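Local coordinates for NAD-dependent epimerase/dehydratase domain-containing protein (Ruegeria pomeroyi DSS-3, PDB 3IUS) that is of unknown function but probably binds NAD(P) through a Rossmann-type domain, as do its relatives in the short-chain dehydrogenase/reductase superfamily, at residues Y15-L20 and V185-A189; T7-H13 and W29-T34. The contacts are given in a common frame with arbitrary orientation. Residue numbers count along the deposited sequence, not the author numbering.

Interaction 1 (Y15-L20 and V185-A189); sequences YTARVL and VEDIA. With EDO (1,2-ethanediol), chain E.
In the Rossmann-type domain, segment 15-20, on the helix that follows the first strand, packs against the first turn of helix 185-197. Segments 15-20 and 185-189 are both right-handed alpha-helical; their axes approach to 8.8 Å and cross at -60°. CA-CA neighbours are Thr16 with Val185 (6.1 Å) and Leu20 with Ala189 (5.0 Å), the small alanine letting the backbones close in there. Val185 (chi1 p) sits at the middle of the contact: its CG2 lies 3.5 Å from Val19 CG2 and 3.9 Å from Thr16 CA, while its CB lies 3.6 Å from Tyr15 CE2. The t rotamer of Tyr15 brings its ring up to Val185, and its hydroxyl bonds to the carbonyl of Pro157. Val19 CG2 also meets Ala189 CB at 3.8 Å. Deeper, the m rotamer of Thr16 sets its CG2 3.6 Å from Ile188 CG2, beside Ile154 of strand 146-155. Leu20 CD1 ends 4.1 Å from Ala189 O. At the edge of the contact, a 1,2-ethanediol, probably from the crystallisation liquor, donates from O1 to Val19 O (2.7 Å). No hydrogen bond joins the two segments, so this interface rests on apolar packing.

Interaction 2 (T7-H13 and W29-T34); sequences TLLSFGH and WRIIGT
Strands 7-11 and 30-34 run parallel, 4.7 Å apart and 14° askew, with Thr7 opposite Arg30, Leu8 opposite Ile31, Leu9 opposite Ile32 and Ser10 opposite Gly33. The extended backbones are laced by Leu8 N to Arg30 O (2.9 Å), Ile32 N to Leu8 O (2.8 Å), Ser10 N to Ile32 O (2.7 Å) and Thr34 N to Ser10 O (2.9 Å). On the face of Thr7 and Leu9, Leu9 (t, p) leans across so that CD1 meets Ile32 CG2 at 3.6 Å; Thr7 CG2 lies 4.0 Å from Arg30 CD, and a water links Thr7 OG1 to Arg30 NH1, while Arg30 NE pairs with Glu50. On the other face, Leu8 CD2 touches Ile31 CG2 (4.1 Å), and Leu8 CB lies 4.3 Å from Trp29 CE3. The hollow at Gly33 receives His13, whose CB sits 3.6 Å from Gly33 CA; a CB on residue 33 would come within 2.6 Å of His13 CG, so glycine fits. His13 ND1 is hydrogen-bonded to Ser10 OG (2.9 Å). Gly12 turns the chain at phi/psi 67/53, its N donating to Thr34 OG1 (3.0 Å) and His13 N to Thr34 O (2.8 Å). Such a parallel pair ending in a glycine turn is typical of a Rossmann fold's first beta-alpha-beta unit.

From the N terminus, strand 7-11 leads through the turn at Gly12 into helix 15-24, and the chain returns as strand 30-35. Interaction 2 closes this short loop, pairing the two strands of one beta-alpha-beta unit. Interaction 1 starts on the helix of that unit and closes a far longer loop, with 164 residues between its segments, against helix 185-197. Because 15-20 falls between 7-13 and 29-34, while 185-189 comes after both, the two contacts cross. They also touch: Arg18 NE lies 2.9 Å from His13 O, a probable hydrogen bond, and Ala17 CB packs 3.4 Å from Ser10 OG. Together they tie the N-terminal unit to a distant helix of the domain.

Interaction 1 (Y15-L20 and V185-A189)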
ATOM      1  N   TYR A  15      -4.389   1.812   8.072  1.00 25.91           N
ATOM      2  CA  TYR A  15      -4.329   3.145   7.485  1.00 26.61           C
ATOM      3  C   TYR A  15      -5.018   3.243   6.122  1.00 24.46           C
ATOM      4  O   TYR A  15      -5.905   4.075   5.929  1.00 21.58           O
ATOM      5  CB  TYR A  15      -2.871   3.610   7.391  1.00 26.81           C
ATOM      6  CG  TYR A  15      -2.715   5.037   6.916  1.00 23.09           C
ATOM      7  CD1 TYR A  15      -2.958   6.107   7.772  1.00 27.27           C
ATOM      8  CD2 TYR A  15      -2.325   5.313   5.615  1.00 20.10           C
ATOM      9  CE1 TYR A  15      -2.823   7.415   7.333  1.00 30.81           C
ATOM     10  CE2 TYR A  15      -2.189   6.612   5.168  1.00 23.56           C
ATOM     11  CZ  TYR A  15      -2.435   7.659   6.028  1.00 25.73           C
ATOM     12  OH  TYR A  15      -2.296   8.950   5.575  1.00 21.53           O
ATOM     13  N   THR A  16      -4.613   2.383   5.193  1.00 16.93           N
ATOM     14  CA  THR A  16      -5.140   2.403   3.832  1.00 20.26           C
ATOM     15  C   THR A  16      -6.606   1.987   3.759  1.00 18.44           C
ATOM     16  O   THR A  16      -7.428   2.692   3.177  1.00 17.36           O
ATOM     17  CB  THR A  16      -4.302   1.506   2.898  1.00 21.29           C
ATOM     18  OG1 THR A  16      -2.991   2.068   2.756  1.00 23.92           O
ATOM     19  CG2 THR A  16      -4.947   1.385   1.523  1.00 18.15           C
ATOM     20  N   ALA A  17      -6.930   0.839   4.341  1.00 17.22           N
ATOM     21  CA  ALA A  17      -8.291   0.306   4.280  1.00 17.06           C
ATOM     22  C   ALA A  17      -9.319   1.243   4.927  1.00 18.88           C
ATOM     23  O   ALA A  17     -10.476   1.280   4.521  1.00 17.37           O
ATOM     24  CB  ALA A  17      -8.344  -1.081   4.920  1.00 17.28           C
ATOM     25  N   ARG A  18      -8.891   2.005   5.932  1.00 17.50           N
ATOM     26  CA  ARG A  18      -9.780   2.949   6.607  1.00 17.74           C
ATOM     27  C   ARG A  18     -10.195   4.116   5.717  1.00 17.51           C
ATOM     28  O   ARG A  18     -11.327   4.596   5.807  1.00 17.63           O
ATOM     29  CB  ARG A  18      -9.153   3.451   7.911  1.00 18.04           C
ATOM     30  CG  ARG A  18      -9.146   2.387   8.991  1.00 18.37           C
ATOM     31  CD  ARG A  18      -8.269   2.763  10.162  1.00 20.49           C
ATOM     32  NE  ARG A  18      -7.907   1.571  10.922  1.00 21.74           N
ATOM     33  CZ  ARG A  18      -7.210   1.580  12.051  1.00 27.51           C
ATOM     34  NH1 ARG A  18      -6.795   2.731  12.566  1.00 27.94           N
ATOM     35  NH2 ARG A  18      -6.929   0.435  12.664  1.00 25.77           N
ATOM     36  N   VAL A  19      -9.291   4.581   4.859  1.00 17.80           N
ATOM     37  CA  VAL A  19      -9.653   5.639   3.928  0.50 16.96           C
ATOM     38  C   VAL A  19     -10.684   5.118   2.935  1.00 16.80           C
ATOM     39  O   VAL A  19     -11.625   5.828   2.589  1.00 21.05           O
ATOM     40  CB  VAL A  19      -8.440   6.231   3.182  0.50 21.64           C
ATOM     41  CG1 VAL A  19      -7.363   6.652   4.168  0.50 16.84           C
ATOM     42  CG2 VAL A  19      -7.900   5.248   2.169  0.50 22.72           C
ATOM     43  N   LEU A  20     -10.521   3.873   2.503  1.00 16.71           N
ATOM     44  CA  LEU A  20     -11.490   3.255   1.607  1.00 16.59           C
ATOM     45  C   LEU A  20     -12.839   3.111   2.297  1.00 19.22           C
ATOM     46  O   LEU A  20     -13.869   3.479   1.732  1.00 19.23           O
ATOM     47  CB  LEU A  20     -11.000   1.886   1.146  1.00 16.48           C
ATOM     48  CG  LEU A  20     -11.997   1.110   0.284  1.00 16.41           C
ATOM     49  CD1 LEU A  20     -12.352   1.891  -0.972  1.00 26.84           C
ATOM     50  CD2 LEU A  20     -11.444  -0.264  -0.061  1.00 17.32           C
ATOM     51  N   VAL A 185      -2.470   8.033  -0.160  1.00 16.17           N
ATOM     52  CA  VAL A 185      -3.481   7.080   0.294  1.00 19.28           C
ATOM     53  C   VAL A 185      -4.850   7.289  -0.367  1.00 16.59           C
ATOM     54  O   VAL A 185      -5.584   6.320  -0.623  1.00 16.90           O
ATOM     55  CB  VAL A 185      -3.595   7.066   1.843  1.00 22.88           C
ATOM     56  CG1 VAL A 185      -4.106   8.406   2.370  1.00 16.18           C
ATOM     57  CG2 VAL A 185      -4.466   5.905   2.311  1.00 18.86           C
ATOM     58  N   GLU A 186      -5.191   8.540  -0.668  1.00 15.52           N
ATOM     59  CA  GLU A 186      -6.444   8.825  -1.372  1.00 19.14           C
ATOM     60  C   GLU A 186      -6.475   8.191  -2.761  1.00 21.00           C
ATOM     61  O   GLU A 186      -7.521   7.732  -3.223  1.00 17.89           O
ATOM     62  CB  GLU A 186      -6.707  10.330  -1.462  1.00 22.83           C
ATOM     63  CG  GLU A 186      -7.289  10.931  -0.186  1.00 36.04           C
ATOM     64  CD  GLU A 186      -8.699  10.435   0.121  1.00 46.19           C
ATOM     65  OE1 GLU A 186      -9.149  10.596   1.277  1.00 49.63           O
ATOM     66  OE2 GLU A 186      -9.358   9.889  -0.789  1.00 46.98           O
ATOM     67  N   ASP A 187      -5.324   8.172  -3.429  1.00 19.09           N
ATOM     68  CA  ASP A 187      -5.227   7.571  -4.749  1.00 17.88           C
ATOM     69  C   ASP A 187      -5.290   6.048  -4.690  1.00 18.04           C
ATOM     70  O   ASP A 187      -5.816   5.403  -5.601  1.00 16.80           O
ATOM     71  CB  ASP A 187      -3.976   8.065  -5.477  1.00 16.14           C
ATOM     72  CG  ASP A 187      -4.170   9.448  -6.081  1.00 22.67           C
ATOM     73  OD1 ASP A 187      -5.318   9.755  -6.481  1.00 19.47           O
ATOM     74  OD2 ASP A 187      -3.194  10.227  -6.147  1.00 18.48           O
ATOM     75  N   ILE A 188      -4.769   5.465  -3.618  1.00 17.84           N
ATOM     76  CA  ILE A 188      -4.967   4.036  -3.415  1.00 22.47           C
ATOM     77  C   ILE A 188      -6.465   3.741  -3.314  1.00 15.05           C
ATOM     78  O   ILE A 188      -6.976   2.786  -3.924  1.00 15.67           O
ATOM     79  CB  ILE A 188      -4.266   3.523  -2.147  1.00 21.92           C
ATOM     80  CG1 ILE A 188      -2.765   3.829  -2.199  1.00 18.34           C
ATOM     81  CG2 ILE A 188      -4.516   2.023  -1.996  1.00 17.76           C
ATOM     82  CD1 ILE A 188      -2.023   3.557  -0.881  1.00 21.85           C
ATOM     83  N   ALA A 189      -7.174   4.570  -2.554  1.00 17.29           N
ATOM     84  CA  ALA A 189      -8.615   4.396  -2.379  1.00 20.24           C
ATOM     85  C   ALA A 189      -9.343   4.443  -3.725  1.00 16.10           C
ATOM     86  O   ALA A 189     -10.258   3.656  -3.977  1.00 18.93           O
ATOM     87  CB  ALA A 189      -9.168   5.446  -1.422  1.00 20.49           C
TER
HETATM   88  C1  EDO E 286     -10.940   9.392   3.321  1.00 38.95           C
HETATM   89  O1  EDO E 286     -11.947   8.517   2.681  1.00 27.60           O
HETATM   90  C2  EDO E 286     -10.879   9.330   4.821  1.00 37.62           C
HETATM   91  O2  EDO E 286      -9.813   9.324   5.743  1.00 33.96           O

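Interaction 2 (T7-H13 and W29-T34)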
ATOM      1  N   THR A   7     -20.880  -6.329   0.724  1.00 26.82           N
ATOM      2  CA  THR A   7     -20.300  -6.523   2.046  1.00 27.38           C
ATOM      3  C   THR A   7     -18.813  -6.848   1.937  1.00 18.19           C
ATOM      4  O   THR A   7     -18.431  -7.880   1.389  1.00 19.12           O
ATOM      5  CB  THR A   7     -21.016  -7.657   2.799  1.00 24.44           C
ATOM      6  OG1 THR A   7     -22.388  -7.300   3.005  1.00 25.67           O
ATOM      7  CG2 THR A   7     -20.353  -7.921   4.147  1.00 21.23           C
ATOM      8  N   LEU A   8     -17.981  -5.964   2.477  1.00 18.13           N
ATOM      9  CA  LEU A   8     -16.541  -6.107   2.384  1.00 20.59           C
ATOM     10  C   LEU A   8     -15.939  -6.527   3.720  1.00 19.62           C
ATOM     11  O   LEU A   8     -16.172  -5.885   4.744  1.00 19.03           O
ATOM     12  CB  LEU A   8     -15.911  -4.786   1.935  1.00 21.50           C
ATOM     13  CG  LEU A   8     -14.385  -4.680   2.022  1.00 26.30           C
ATOM     14  CD1 LEU A   8     -13.724  -5.442   0.889  1.00 25.14           C
ATOM     15  CD2 LEU A   8     -13.950  -3.220   2.010  1.00 27.39           C
ATOM     16  N   LEU A   9     -15.163  -7.606   3.697  1.00 22.80           N
ATOM     17  CA  LEU A   9     -14.372  -8.018   4.851  1.00 18.42           C
ATOM     18  C   LEU A   9     -12.914  -7.616   4.624  1.00 21.21           C
ATOM     19  O   LEU A   9     -12.286  -8.019   3.646  1.00 20.18           O
ATOM     20  CB  LEU A   9     -14.496  -9.523   5.087  1.00 19.17           C
ATOM     21  CG  LEU A   9     -13.662 -10.150   6.211  1.00 20.39           C
ATOM     22  CD1 LEU A   9     -13.836  -9.393   7.523  1.00 20.29           C
ATOM     23  CD2 LEU A   9     -14.020 -11.615   6.378  1.00 20.80           C
ATOM     24  N   SER A  10     -12.387  -6.808   5.536  1.00 21.26           N
ATOM     25  CA  SER A  10     -11.073  -6.216   5.372  1.00 17.98           C
ATOM     26  C   SER A  10     -10.147  -6.721   6.478  1.00 20.69           C
ATOM     27  O   SER A  10     -10.310  -6.358   7.645  1.00 21.24           O
ATOM     28  CB  SER A  10     -11.213  -4.690   5.424  1.00 20.03           C
ATOM     29  OG  SER A  10      -9.967  -4.024   5.478  1.00 18.83           O
ATOM     30  N   PHE A  11      -9.196  -7.579   6.114  1.00 18.04           N
ATOM     31  CA  PHE A  11      -8.251  -8.142   7.078  1.00 19.75           C
ATOM     32  C   PHE A  11      -7.109  -7.169   7.307  1.00 18.08           C
ATOM     33  O   PHE A  11      -6.460  -6.725   6.355  1.00 17.73           O
ATOM     34  CB  PHE A  11      -7.684  -9.474   6.578  1.00 20.32           C
ATOM     35  CG  PHE A  11      -8.698 -10.573   6.493  1.00 19.71           C
ATOM     36  CD1 PHE A  11      -8.945 -11.393   7.585  1.00 26.93           C
ATOM     37  CD2 PHE A  11      -9.396 -10.796   5.320  1.00 26.69           C
ATOM     38  CE1 PHE A  11      -9.878 -12.414   7.506  1.00 27.80           C
ATOM     39  CE2 PHE A  11     -10.328 -11.810   5.233  1.00 27.50           C
ATOM     40  CZ  PHE A  11     -10.574 -12.616   6.328  1.00 21.88           C
ATOM     41  N   GLY A  12      -6.845  -6.851   8.567  1.00 18.86           N
ATOM     42  CA  GLY A  12      -5.834  -5.864   8.886  1.00 19.73           C
ATOM     43  C   GLY A  12      -6.288  -4.504   8.400  1.00 18.61           C
ATOM     44  O   GLY A  12      -5.582  -3.825   7.654  1.00 21.18           O
ATOM     45  N   HIS A  13      -7.489  -4.121   8.820  1.00 19.86           N
ATOM     46  CA  HIS A  13      -8.101  -2.854   8.439  1.00 19.76           C
ATOM     47  C   HIS A  13      -7.336  -1.683   9.047  1.00 21.13           C
ATOM     48  O   HIS A  13      -7.709  -1.172  10.103  1.00 22.22           O
ATOM     49  CB  HIS A  13      -9.542  -2.826   8.933  1.00 18.57           C
ATOM     50  CG  HIS A  13     -10.376  -1.745   8.320  1.00 24.00           C
ATOM     51  ND1 HIS A  13     -10.951  -1.865   7.072  1.00 23.29           N
ATOM     52  CD2 HIS A  13     -10.757  -0.535   8.794  1.00 21.75           C
ATOM     53  CE1 HIS A  13     -11.637  -0.769   6.799  1.00 23.20           C
ATOM     54  NE2 HIS A  13     -11.537   0.053   7.828  1.00 18.88           N
ATOM     55  N   TRP A  29     -22.362   0.603   1.644  1.00 32.34           N
ATOM     56  CA  TRP A  29     -21.578  -0.605   1.877  1.00 31.77           C
ATOM     57  C   TRP A  29     -21.559  -1.009   3.346  1.00 32.64           C
ATOM     58  O   TRP A  29     -21.558  -0.159   4.237  1.00 31.28           O
ATOM     59  CB  TRP A  29     -20.136  -0.401   1.405  1.00 30.44           C
ATOM     60  CG  TRP A  29     -19.967  -0.459  -0.072  1.00 30.31           C
ATOM     61  CD1 TRP A  29     -20.308   0.505  -0.975  1.00 30.25           C
ATOM     62  CD2 TRP A  29     -19.408  -1.537  -0.827  1.00 32.89           C
ATOM     63  NE1 TRP A  29     -19.998   0.093  -2.246  1.00 27.96           N
ATOM     64  CE2 TRP A  29     -19.441  -1.157  -2.183  1.00 34.79           C
ATOM     65  CE3 TRP A  29     -18.876  -2.787  -0.489  1.00 33.32           C
ATOM     66  CZ2 TRP A  29     -18.967  -1.983  -3.201  1.00 35.75           C
ATOM     67  CZ3 TRP A  29     -18.407  -3.605  -1.501  1.00 36.64           C
ATOM     68  CH2 TRP A  29     -18.456  -3.200  -2.841  1.00 36.92           C
ATOM     69  N   ARG A  30     -21.540  -2.314   3.592  1.00 27.99           N
ATOM     70  CA  ARG A  30     -21.230  -2.825   4.917  1.00 24.17           C
ATOM     71  C   ARG A  30     -19.765  -3.251   4.933  1.00 25.97           C
ATOM     72  O   ARG A  30     -19.344  -4.047   4.098  1.00 26.29           O
ATOM     73  CB  ARG A  30     -22.119  -4.015   5.270  1.00 26.86           C
ATOM     74  CG  ARG A  30     -21.780  -4.636   6.615  1.00 30.57           C
ATOM     75  CD  ARG A  30     -22.510  -5.945   6.843  1.00 27.67           C
ATOM     76  NE  ARG A  30     -22.167  -6.515   8.141  1.00 25.08           N
ATOM     77  CZ  ARG A  30     -22.214  -7.812   8.425  1.00 29.73           C
ATOM     78  NH1 ARG A  30     -22.595  -8.682   7.499  1.00 31.00           N
ATOM     79  NH2 ARG A  30     -21.878  -8.236   9.635  1.00 29.01           N
ATOM     80  N   ILE A  31     -18.990  -2.706   5.867  1.00 23.64           N
ATOM     81  CA  ILE A  31     -17.581  -3.070   5.997  1.00 24.91           C
ATOM     82  C   ILE A  31     -17.291  -3.698   7.359  1.00 19.13           C
ATOM     83  O   ILE A  31     -17.765  -3.221   8.394  1.00 20.26           O
ATOM     84  CB  ILE A  31     -16.635  -1.856   5.794  1.00 20.44           C
ATOM     85  CG1 ILE A  31     -16.925  -1.144   4.470  1.00 21.21           C
ATOM     86  CG2 ILE A  31     -15.181  -2.299   5.840  1.00 21.95           C
ATOM     87  CD1 ILE A  31     -18.035  -0.130   4.564  1.00 24.55           C
ATOM     88  N   ILE A  32     -16.517  -4.778   7.335  1.00 20.47           N
ATOM     89  CA  ILE A  32     -16.054  -5.460   8.537  1.00 21.09           C
ATOM     90  C   ILE A  32     -14.528  -5.432   8.537  1.00 22.01           C
ATOM     91  O   ILE A  32     -13.897  -5.921   7.602  1.00 22.14           O
ATOM     92  CB  ILE A  32     -16.523  -6.924   8.543  1.00 22.70           C
ATOM     93  CG1 ILE A  32     -18.041  -6.995   8.379  1.00 26.90           C
ATOM     94  CG2 ILE A  32     -16.070  -7.639   9.814  1.00 19.98           C
ATOM     95  CD1 ILE A  32     -18.547  -8.374   8.025  1.00 31.44           C
ATOM     96  N   GLY A  33     -13.930  -4.846   9.570  1.00 20.52           N
ATOM     97  CA  GLY A  33     -12.485  -4.709   9.607  1.00 19.22           C
ATOM     98  C   GLY A  33     -11.857  -5.418  10.790  1.00 19.53           C
ATOM     99  O   GLY A  33     -12.353  -5.325  11.915  1.00 20.99           O
ATOM    100  N   THR A  34     -10.761  -6.126  10.543  1.00 19.37           N
ATOM    101  CA  THR A  34     -10.083  -6.852  11.608  1.00 22.64           C
ATOM    102  C   THR A  34      -8.777  -6.182  12.020  1.00 22.69           C
ATOM    103  O   THR A  34      -8.148  -5.461  11.237  1.00 21.56           O
ATOM    104  CB  THR A  34      -9.765  -8.298  11.207  1.00 21.31           C
ATOM    105  OG1 THR A  34      -8.522  -8.336  10.495  1.00 19.21           O
ATOM    106  CG2 THR A  34     -10.879  -8.874  10.329  1.00 20.42           C
TER
HETATM  107  O   HOH W   1     -23.923  -8.508   4.951  1.00 31.09           O